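PDB 2QEN: walker-type atpase from Pyrococcus abyssi, which is of unknown function but binds ADP and magnesium and probably acts as a P-loop ATPase. Local coordinates for residues S21-E25 with F51-R55; G57-D61 with E80-I85; V132-Q138 with I167-E173. The protein carries 1 engineered substitution. All coordinates share one frame; numbering follows the deposited sequence.

Contact 1 (S21-E25 with F51-R55). Engineered in segment 21-25: Ser21 (natural residue Phe).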
loop_
_atom_site.group_PDB
_atom_site.type_symbol
_atom_site.label_atom_id
_atom_site.label_comp_id
_atom_site.label_asym_id
_atom_site.label_seq_id
_atom_site.Cartn_x
_atom_site.Cartn_y
_atom_site.Cartn_z
ATOM N N SER A 21 12.952 5.851 -4.859
ATOM C CA SER A 21 13.393 6.605 -3.687
ATOM C C SER A 21 13.738 8.068 -4.042
ATOM O O SER A 21 13.307 8.993 -3.354
ATOM C CB SER A 21 14.573 5.888 -3.019
ATOM O OG SER A 21 15.034 6.616 -1.894
ATOM N N ARG A 22 14.480 8.257 -5.129
ATOM C CA ARG A 22 14.794 9.577 -5.667
ATOM C C ARG A 22 13.522 10.342 -6.035
ATOM O O ARG A 22 13.377 11.509 -5.682
ATOM C CB ARG A 22 15.720 9.470 -6.894
ATOM C CG ARG A 22 16.039 10.820 -7.550
ATOM C CD ARG A 22 16.913 10.685 -8.807
ATOM N NE ARG A 22 16.487 9.556 -9.633
ATOM C CZ ARG A 22 15.573 9.622 -10.603
ATOM N NH1 ARG A 22 14.985 10.783 -10.895
ATOM N NH2 ARG A 22 15.250 8.518 -11.282
ATOM N N LYS A 23 12.602 9.667 -6.721
ATOM C CA LYS A 23 11.318 10.268 -7.084
ATOM C C LYS A 23 10.471 10.684 -5.874
ATOM O O LYS A 23 9.774 11.689 -5.930
ATOM C CB LYS A 23 10.539 9.370 -8.052
ATOM C CG LYS A 23 11.104 9.421 -9.504
ATOM C CD LYS A 23 10.535 8.305 -10.378
ATOM C CE LYS A 23 10.548 8.691 -11.865
ATOM N NZ LYS A 23 11.654 8.053 -12.660
ATOM N N LEU A 24 10.553 9.913 -4.790
ATOM C CA LEU A 24 9.900 10.246 -3.534
ATOM C C LEU A 24 10.537 11.500 -2.903
ATOM O O LEU A 24 9.815 12.405 -2.494
ATOM C CB LEU A 24 9.940 9.049 -2.575
ATOM C CG LEU A 24 9.024 9.020 -1.350
ATOM C CD1 LEU A 24 7.586 9.341 -1.715
ATOM C CD2 LEU A 24 9.086 7.656 -0.685
ATOM N N GLU A 25 11.877 11.552 -2.861
ATOM C CA GLU A 25 12.618 12.730 -2.381
ATOM C C GLU A 25 12.261 13.971 -3.177
ATOM O O GLU A 25 12.027 15.035 -2.592
ATOM C CB GLU A 25 14.137 12.524 -2.485
ATOM C CG GLU A 25 14.726 11.631 -1.406
ATOM C CD GLU A 25 16.252 11.608 -1.392
ATOM O OE1 GLU A 25 16.893 12.490 -2.019
ATOM O OE2 GLU A 25 16.811 10.693 -0.744
ATOM N N PHE A 51 12.829 4.716 3.696
ATOM C CA PHE A 51 12.889 6.168 3.496
ATOM C C PHE A 51 12.849 6.929 4.827
ATOM O O PHE A 51 13.623 7.864 5.035
ATOM C CB PHE A 51 11.697 6.588 2.622
ATOM C CG PHE A 51 11.779 7.988 2.078
ATOM C CD1 PHE A 51 12.557 8.270 0.965
ATOM C CD2 PHE A 51 11.022 9.017 2.652
ATOM C CE1 PHE A 51 12.598 9.537 0.439
ATOM C CE2 PHE A 51 11.062 10.300 2.133
ATOM C CZ PHE A 51 11.858 10.568 1.025
ATOM N N LEU A 52 11.948 6.527 5.724
ATOM C CA LEU A 52 11.833 7.170 7.040
ATOM C C LEU A 52 12.957 6.769 7.992
ATOM O O LEU A 52 13.208 7.477 8.964
ATOM C CB LEU A 52 10.469 6.899 7.697
ATOM C CG LEU A 52 9.239 7.463 6.975
ATOM C CD1 LEU A 52 7.946 6.864 7.556
ATOM C CD2 LEU A 52 9.225 8.981 7.046
ATOM N N ASN A 53 13.625 5.644 7.714
ATOM C CA ASN A 53 14.760 5.189 8.532
ATOM C C ASN A 53 15.853 6.257 8.597
ATOM O O ASN A 53 16.522 6.413 9.616
ATOM C CB ASN A 53 15.328 3.867 7.995
ATOM C CG ASN A 53 16.340 3.220 8.947
ATOM O OD1 ASN A 53 16.079 3.056 10.145
ATOM N ND2 ASN A 53 17.498 2.825 8.403
ATOM N N GLU A 54 16.012 7.000 7.506
ATOM C CA GLU A 54 17.052 8.027 7.407
ATOM C C GLU A 54 16.524 9.445 7.617
ATOM O O GLU A 54 17.305 10.371 7.846
ATOM C CB GLU A 54 17.777 7.911 6.057
ATOM C CG GLU A 54 18.780 6.752 6.015
ATOM C CD GLU A 54 19.267 6.426 4.609
ATOM O OE1 GLU A 54 20.017 7.240 4.028
ATOM O OE2 GLU A 54 18.903 5.353 4.090
ATOM N N ARG A 55 15.205 9.600 7.550
ATOM C CA ARG A 55 14.547 10.899 7.603
ATOM C C ARG A 55 13.512 10.939 8.725
ATOM O O ARG A 55 12.657 10.047 8.789
ATOM C CB ARG A 55 13.851 11.189 6.263
ATOM C CG ARG A 55 14.800 11.400 5.087
ATOM C CD ARG A 55 14.094 11.118 3.791
ATOM N NE ARG A 55 15.009 10.867 2.678
ATOM C CZ ARG A 55 15.593 9.692 2.409
ATOM N NH1 ARG A 55 15.405 8.634 3.191
ATOM N NH2 ARG A 55 16.397 9.577 1.350
#

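Contact 2 (G57-D61 with E80-I85)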
loop_
_atom_site.group_PDB
_atom_site.type_symbol
_atom_site.label_atom_id
_atom_site.label_comp_id
_atom_site.label_asym_id
_atom_site.label_seq_id
_atom_site.Cartn_x
_atom_site.Cartn_y
_atom_site.Cartn_z
ATOM N N GLY A 57 10.404 11.178 10.778
ATOM C CA GLY A 57 9.031 11.001 10.369
ATOM C C GLY A 57 8.400 9.860 11.121
ATOM O O GLY A 57 9.080 9.111 11.825
ATOM N N ILE A 58 7.087 9.748 10.971
ATOM C CA ILE A 58 6.304 8.666 11.557
ATOM C C ILE A 58 5.394 8.006 10.521
ATOM O O ILE A 58 4.926 8.650 9.573
ATOM C CB ILE A 58 5.460 9.138 12.782
ATOM C CG1 ILE A 58 4.631 10.379 12.426
ATOM C CG2 ILE A 58 6.362 9.358 13.982
ATOM C CD1 ILE A 58 3.836 10.953 13.600
ATOM N N LEU A 59 5.167 6.711 10.701
ATOM C CA LEU A 59 4.308 5.945 9.805
ATOM C C LEU A 59 3.089 5.466 10.588
ATOM O O LEU A 59 3.216 4.725 11.574
ATOM C CB LEU A 59 5.082 4.769 9.163
ATOM C CG LEU A 59 4.405 3.831 8.145
ATOM C CD1 LEU A 59 3.672 4.636 7.120
ATOM C CD2 LEU A 59 5.435 2.930 7.415
ATOM N N ILE A 60 1.914 5.910 10.146
ATOM C CA ILE A 60 0.646 5.483 10.736
ATOM C C ILE A 60 -0.048 4.475 9.819
ATOM O O ILE A 60 -0.402 4.802 8.692
ATOM C CB ILE A 60 -0.279 6.682 11.006
ATOM C CG1 ILE A 60 0.405 7.664 11.968
ATOM C CG2 ILE A 60 -1.628 6.218 11.608
ATOM C CD1 ILE A 60 0.098 9.084 11.684
ATOM N N ASP A 61 -0.235 3.255 10.323
ATOM C CA ASP A 61 -0.922 2.180 9.607
ATOM C C ASP A 61 -2.446 2.333 9.762
ATOM O O ASP A 61 -3.031 1.942 10.779
ATOM C CB ASP A 61 -0.453 0.806 10.117
ATOM C CG ASP A 61 -0.861 -0.344 9.182
ATOM O OD1 ASP A 61 -1.915 -0.252 8.509
ATOM O OD2 ASP A 61 -0.119 -1.350 9.115
ATOM N N GLU A 80 -2.408 6.661 18.570
ATOM C CA GLU A 80 -1.461 6.050 17.604
ATOM C C GLU A 80 -0.318 6.993 17.171
ATOM O O GLU A 80 0.826 6.570 17.060
ATOM C CB GLU A 80 -2.201 5.473 16.384
ATOM C CG GLU A 80 -1.330 4.683 15.401
ATOM C CD GLU A 80 -0.811 3.349 15.951
ATOM O OE1 GLU A 80 -1.453 2.753 16.855
ATOM O OE2 GLU A 80 0.243 2.881 15.455
ATOM N N LEU A 81 -0.625 8.260 16.922
ATOM C CA LEU A 81 0.421 9.279 16.727
ATOM C C LEU A 81 1.378 9.357 17.923
ATOM O O LEU A 81 2.596 9.426 17.744
ATOM C CB LEU A 81 -0.193 10.652 16.484
ATOM C CG LEU A 81 -0.805 10.940 15.113
ATOM C CD1 LEU A 81 -1.901 12.001 15.213
ATOM C CD2 LEU A 81 0.275 11.380 14.141
ATOM N N GLN A 82 0.811 9.342 19.129
ATOM C CA GLN A 82 1.586 9.366 20.364
ATOM C C GLN A 82 2.522 8.169 20.500
ATOM O O GLN A 82 3.707 8.340 20.802
ATOM C CB GLN A 82 0.659 9.429 21.580
ATOM C CG GLN A 82 0.020 10.797 21.822
ATOM C CD GLN A 82 -0.986 10.770 22.959
ATOM O OE1 GLN A 82 -1.752 9.818 23.110
ATOM N NE2 GLN A 82 -0.984 11.816 23.767
ATOM N N SER A 83 1.996 6.964 20.275
ATOM C CA SER A 83 2.783 5.747 20.471
ATOM C C SER A 83 3.806 5.514 19.357
ATOM O O SER A 83 4.825 4.878 19.582
ATOM C CB SER A 83 1.885 4.519 20.662
ATOM O OG SER A 83 1.168 4.210 19.479
ATOM N N THR A 84 3.543 6.039 18.168
ATOM C CA THR A 84 4.454 5.856 17.039
ATOM C C THR A 84 5.711 6.722 17.159
ATOM O O THR A 84 6.790 6.322 16.724
ATOM C CB THR A 84 3.750 6.086 15.676
ATOM O OG1 THR A 84 2.622 5.208 15.575
ATOM C CG2 THR A 84 4.680 5.757 14.535
ATOM N N ILE A 85 5.564 7.904 17.741
ATOM C CA ILE A 85 6.707 8.789 17.962
ATOM C C ILE A 85 7.390 8.539 19.304
ATOM O O ILE A 85 8.388 9.181 19.617
ATOM C CB ILE A 85 6.332 10.297 17.777
ATOM C CG1 ILE A 85 7.568 11.135 17.409
ATOM C CG2 ILE A 85 5.595 10.844 18.987
ATOM C CD1 ILE A 85 7.223 12.482 16.777
#

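Contact 3 (V132-Q138 with I167-E173)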
loop_
_atom_site.group_PDB
_atom_site.type_symbol
_atom_site.label_atom_id
_atom_site.label_comp_id
_atom_site.label_asym_id
_atom_site.label_seq_id
_atom_site.Cartn_x
_atom_site.Cartn_y
_atom_site.Cartn_z
ATOM N N VAL A 132 4.980 13.083 8.174
ATOM C CA VAL A 132 3.899 12.247 8.692
ATOM C C VAL A 132 3.375 11.421 7.540
ATOM O O VAL A 132 2.903 11.966 6.553
ATOM C CB VAL A 132 2.732 13.067 9.316
ATOM C CG1 VAL A 132 1.646 12.115 9.877
ATOM C CG2 VAL A 132 3.251 13.978 10.400
ATOM N N ALA A 133 3.503 10.100 7.656
ATOM C CA ALA A 133 3.042 9.179 6.615
ATOM C C ALA A 133 1.851 8.334 7.058
ATOM O O ALA A 133 1.852 7.738 8.131
ATOM C CB ALA A 133 4.174 8.297 6.143
ATOM N N PHE A 134 0.832 8.314 6.213
ATOM C CA PHE A 134 -0.354 7.506 6.426
ATOM C C PHE A 134 -0.338 6.335 5.432
ATOM O O PHE A 134 -0.501 6.516 4.226
ATOM C CB PHE A 134 -1.616 8.365 6.260
ATOM C CG PHE A 134 -1.781 9.434 7.320
ATOM C CD1 PHE A 134 -1.216 10.699 7.153
ATOM C CD2 PHE A 134 -2.509 9.179 8.481
ATOM C CE1 PHE A 134 -1.360 11.689 8.116
ATOM C CE2 PHE A 134 -2.671 10.179 9.470
ATOM C CZ PHE A 134 -2.097 11.432 9.284
ATOM N N ASP A 135 -0.125 5.134 5.949
ATOM C CA ASP A 135 -0.069 3.947 5.112
ATOM C C ASP A 135 -1.469 3.435 4.870
ATOM O O ASP A 135 -2.213 3.198 5.819
ATOM C CB ASP A 135 0.794 2.858 5.766
ATOM C CG ASP A 135 1.600 2.059 4.745
ATOM O OD1 ASP A 135 1.390 2.227 3.500
ATOM O OD2 ASP A 135 2.469 1.279 5.193
ATOM N N GLU A 136 -1.829 3.296 3.593
ATOM C CA GLU A 136 -3.178 2.890 3.168
ATOM C C GLU A 136 -4.219 3.893 3.674
ATOM O O GLU A 136 -5.222 3.529 4.319
ATOM C CB GLU A 136 -3.514 1.447 3.599
ATOM C CG GLU A 136 -2.543 0.344 3.120
ATOM C CD GLU A 136 -2.548 0.085 1.611
ATOM O OE1 GLU A 136 -3.483 0.529 0.905
ATOM O OE2 GLU A 136 -1.601 -0.583 1.121
ATOM N N ALA A 137 -3.987 5.150 3.313
ATOM C CA ALA A 137 -4.755 6.292 3.790
ATOM C C ALA A 137 -6.217 6.311 3.312
ATOM O O ALA A 137 -7.039 7.074 3.831
ATOM C CB ALA A 137 -4.032 7.589 3.406
ATOM N N GLN A 138 -6.556 5.458 2.347
ATOM C CA GLN A 138 -7.948 5.355 1.898
ATOM C C GLN A 138 -8.870 4.850 3.017
ATOM O O GLN A 138 -10.089 5.068 2.966
ATOM C CB GLN A 138 -8.085 4.501 0.619
ATOM C CG GLN A 138 -7.870 3.006 0.806
ATOM C CD GLN A 138 -6.411 2.584 0.675
ATOM O OE1 GLN A 138 -5.508 3.416 0.615
ATOM N NE2 GLN A 138 -6.183 1.280 0.627
ATOM N N ILE A 167 3.556 15.447 4.194
ATOM C CA ILE A 167 2.598 14.367 4.387
ATOM C C ILE A 167 2.706 13.433 3.170
ATOM O O ILE A 167 2.755 13.896 2.030
ATOM C CB ILE A 167 1.157 14.907 4.589
ATOM C CG1 ILE A 167 1.031 15.651 5.926
ATOM C CG2 ILE A 167 0.100 13.770 4.493
ATOM C CD1 ILE A 167 -0.333 16.270 6.131
ATOM N N ILE A 168 2.839 12.140 3.447
ATOM C CA ILE A 168 2.824 11.101 2.427
ATOM C C ILE A 168 1.595 10.246 2.699
ATOM O O ILE A 168 1.395 9.803 3.829
ATOM C CB ILE A 168 4.097 10.215 2.485
ATOM C CG1 ILE A 168 5.350 11.057 2.217
ATOM C CG2 ILE A 168 4.013 9.042 1.457
ATOM C CD1 ILE A 168 6.662 10.336 2.516
ATOM N N LEU A 169 0.774 10.039 1.670
ATOM C CA LEU A 169 -0.357 9.115 1.727
ATOM C C LEU A 169 -0.096 7.980 0.751
ATOM O O LEU A 169 0.188 8.207 -0.428
ATOM C CB LEU A 169 -1.678 9.825 1.364
ATOM C CG LEU A 169 -2.029 11.147 2.071
ATOM C CD1 LEU A 169 -3.359 11.651 1.541
ATOM C CD2 LEU A 169 -2.112 10.982 3.573
ATOM N N THR A 170 -0.166 6.759 1.245
ATOM C CA THR A 170 0.021 5.608 0.389
ATOM C C THR A 170 -1.337 4.941 0.207
ATOM O O THR A 170 -2.246 5.113 1.036
ATOM C CB THR A 170 1.037 4.565 0.953
ATOM O OG1 THR A 170 0.336 3.583 1.723
ATOM C CG2 THR A 170 2.142 5.231 1.802
ATOM N N GLY A 171 -1.455 4.186 -0.875
ATOM C CA GLY A 171 -2.651 3.408 -1.159
ATOM C C GLY A 171 -2.382 2.308 -2.166
ATOM O O GLY A 171 -1.767 2.540 -3.216
ATOM N N SER A 172 -2.816 1.100 -1.820
ATOM C CA SER A 172 -2.893 -0.008 -2.768
ATOM C C SER A 172 -4.178 0.087 -3.593
ATOM O O SER A 172 -4.202 -0.325 -4.753
ATOM C CB SER A 172 -2.837 -1.349 -2.036
ATOM O OG SER A 172 -1.625 -1.480 -1.295
ATOM N N GLU A 173 -5.239 0.620 -2.984
ATOM C CA GLU A 173 -6.508 0.853 -3.668
ATOM C C GLU A 173 -6.460 2.285 -4.183
ATOM O O GLU A 173 -7.064 3.189 -3.608
ATOM C CB GLU A 173 -7.698 0.622 -2.723
ATOM C CG GLU A 173 -7.691 -0.769 -2.020
ATOM C CD GLU A 173 -8.823 -0.939 -1.006
ATOM O OE1 GLU A 173 -8.801 -0.247 0.043
ATOM O OE2 GLU A 173 -9.731 -1.774 -1.244
#

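Contact 1 (S21-E25 with F51-R55)
Helices 18-30 and 44-54 come nearest within these segments at Ser21 and Phe51, whose CA atoms are 7.2 Å apart, so the contact is made mainly by side chains. With CG anti to the backbone N (chi1 -167°), Phe51 places its ring against helix 18-30 and takes Leu24 CD2 over the centre of one face: that methyl lies 3.9 Å from the ring centroid and 12° off the ring normal, a CH-pi contact. Glu25 CG comes in at the ring edge, 3.5 Å from Phe51 CE1. The helix bearing Phe51 is the one that starts at the Walker A lysine, Lys44, in this P-loop NTPase domain; the contact is at its far end, and Leu24 also packs on Thr34 and Leu36 of strand 33-37. Arg55 lies on the other side of the ring from Leu24, its CD 3.5 Å above the ring plane. Arg55 NH1 donates to Phe51 O (2.7 Å), on a carbonyl lone pair, which, with Phe51 CE1 over the guanidinium face, helps set how the group is turned. Arg55 NH2 meets Glu25 OE2 in a salt bridge whose modelled length is doubtfully short. The engineered Ser21 contributes little, its OG 4.1 Å from Phe51 CD1.

Contact 2 (G57-D61 with E80-I85)
Strand 57-61, an outermost strand of the five-stranded parallel sheet of the P-loop domain, is covered here by the C-terminal end of helix 74-84, Ile58 meeting Leu81, Thr84 and Ile85, and Ile60 meeting Leu81 and Glu80. The short axes pass 8.7 Å apart at 132°, so the helix runs back obliquely across the strand. Leu81 CD2 is the shared contact point: it touches Ile58 CD1 at 3.6 Å and Ile60 CD1 at 3.4 Å, the latter tighter than usual for two carbons. A chi1 of 51° carries Ile58 CD1 to Leu81, while Ile58 CG2, anti to the carbonyl carbon, meets Ile85 CB at 3.9 Å. Thr84 puts its methyl CG2 3.9 Å from Ile58 CB and 3.5 Å from Leu59 O, while Thr84 OG1 donates to Glu80 O at 2.7 Å. That carbonyl also accepts from Thr84 N, the two donors arriving from opposite faces of its plane. A serine in place of Thr84 would lack the methyl and probably open a gap between the helix and Ile58 CB and Leu59 O. Farther out, Leu81 reaches Val116 and Phe117 of helix 113-127, Ile85 reaches Leu120, and on the sheet side Ile58 and Ile60 pair through their backbones with strand 130-135.

Contact 3 (V132-Q138 with I167-E173)
Two torsions bring the polar groups across: Thr170 has a chi1 of 92°, well off the usual staggered value, that sets OG1 against Asp135 and Glu136, and Glu136, bent at chi2 (-68°), swings its carboxylate to Ser172. They stand at the C-terminal ends of adjacent parallel strands in the beta-alpha-beta unit 130-135, 149-161, 165-171, where Asp135 and Glu136 are magnesium-binding residues in this protein, as in a Walker B motif. Upstream, the strands pair in register from Val132 with Ile167 to Phe134 with Leu169, and Thr170 N donates to Phe134 O at 3.0 Å. Phe134 and Leu169 lie side by side, with Leu169 CD2 3.7 Å from Phe134 CD1; beyond, the Phe134 ring meets Phe155 edge-to-face.

Thr170 OG1 accepts from Glu136 N at 2.9 Å and donates to Asp135 OD1, a bond modelled very short and so uncertain in length; the hydroxyl thus bridges side chain and backbone. Asp135 OD2 is bonded to Ser45 OG. Glu136 is gripped at both oxygens. Glu136 OE2 takes Ser172 OG (2.6 Å) on its syn lone pair, and Glu136 OE1 takes Ser172 N (2.9 Å) from the syn side, 26° out of the carboxylate plane. Ser172 OG also bonds Lys44 NZ. The last link is the amide of Gln138: Gln138 NE2 reaches the anti lone pair of Glu136 OE1 at 2.8 Å and that of Glu173 OE1 at 3.1 Å.

In the fold
The three contacts follow one another along the chain and meet around the same sheet. Contacts 2 and 3 share it directly, strands 57-61 and 130-135 being neighbours: Ile60 N lies 2.7 Å from Ala133 O, a probable hydrogen bond, and Ile60 CD1 packs on Phe134 CE2 at 3.7 Å. Contact 1 reaches contact 2 through Leu52, whose CD1 is 3.9 Å from Leu59 CB. Their distances from the nucleotide differ. In contact 3 the side chains of Glu136 and Ser172 are about 4 Å from bound magnesium and ADP respectively; in contact 2 the side chain of Leu59 is about 8 Å from the bound magnesium and about 8 Å from the bound ADP; in contact 1 the side chain of Ser21 is about 10 Å from ADP.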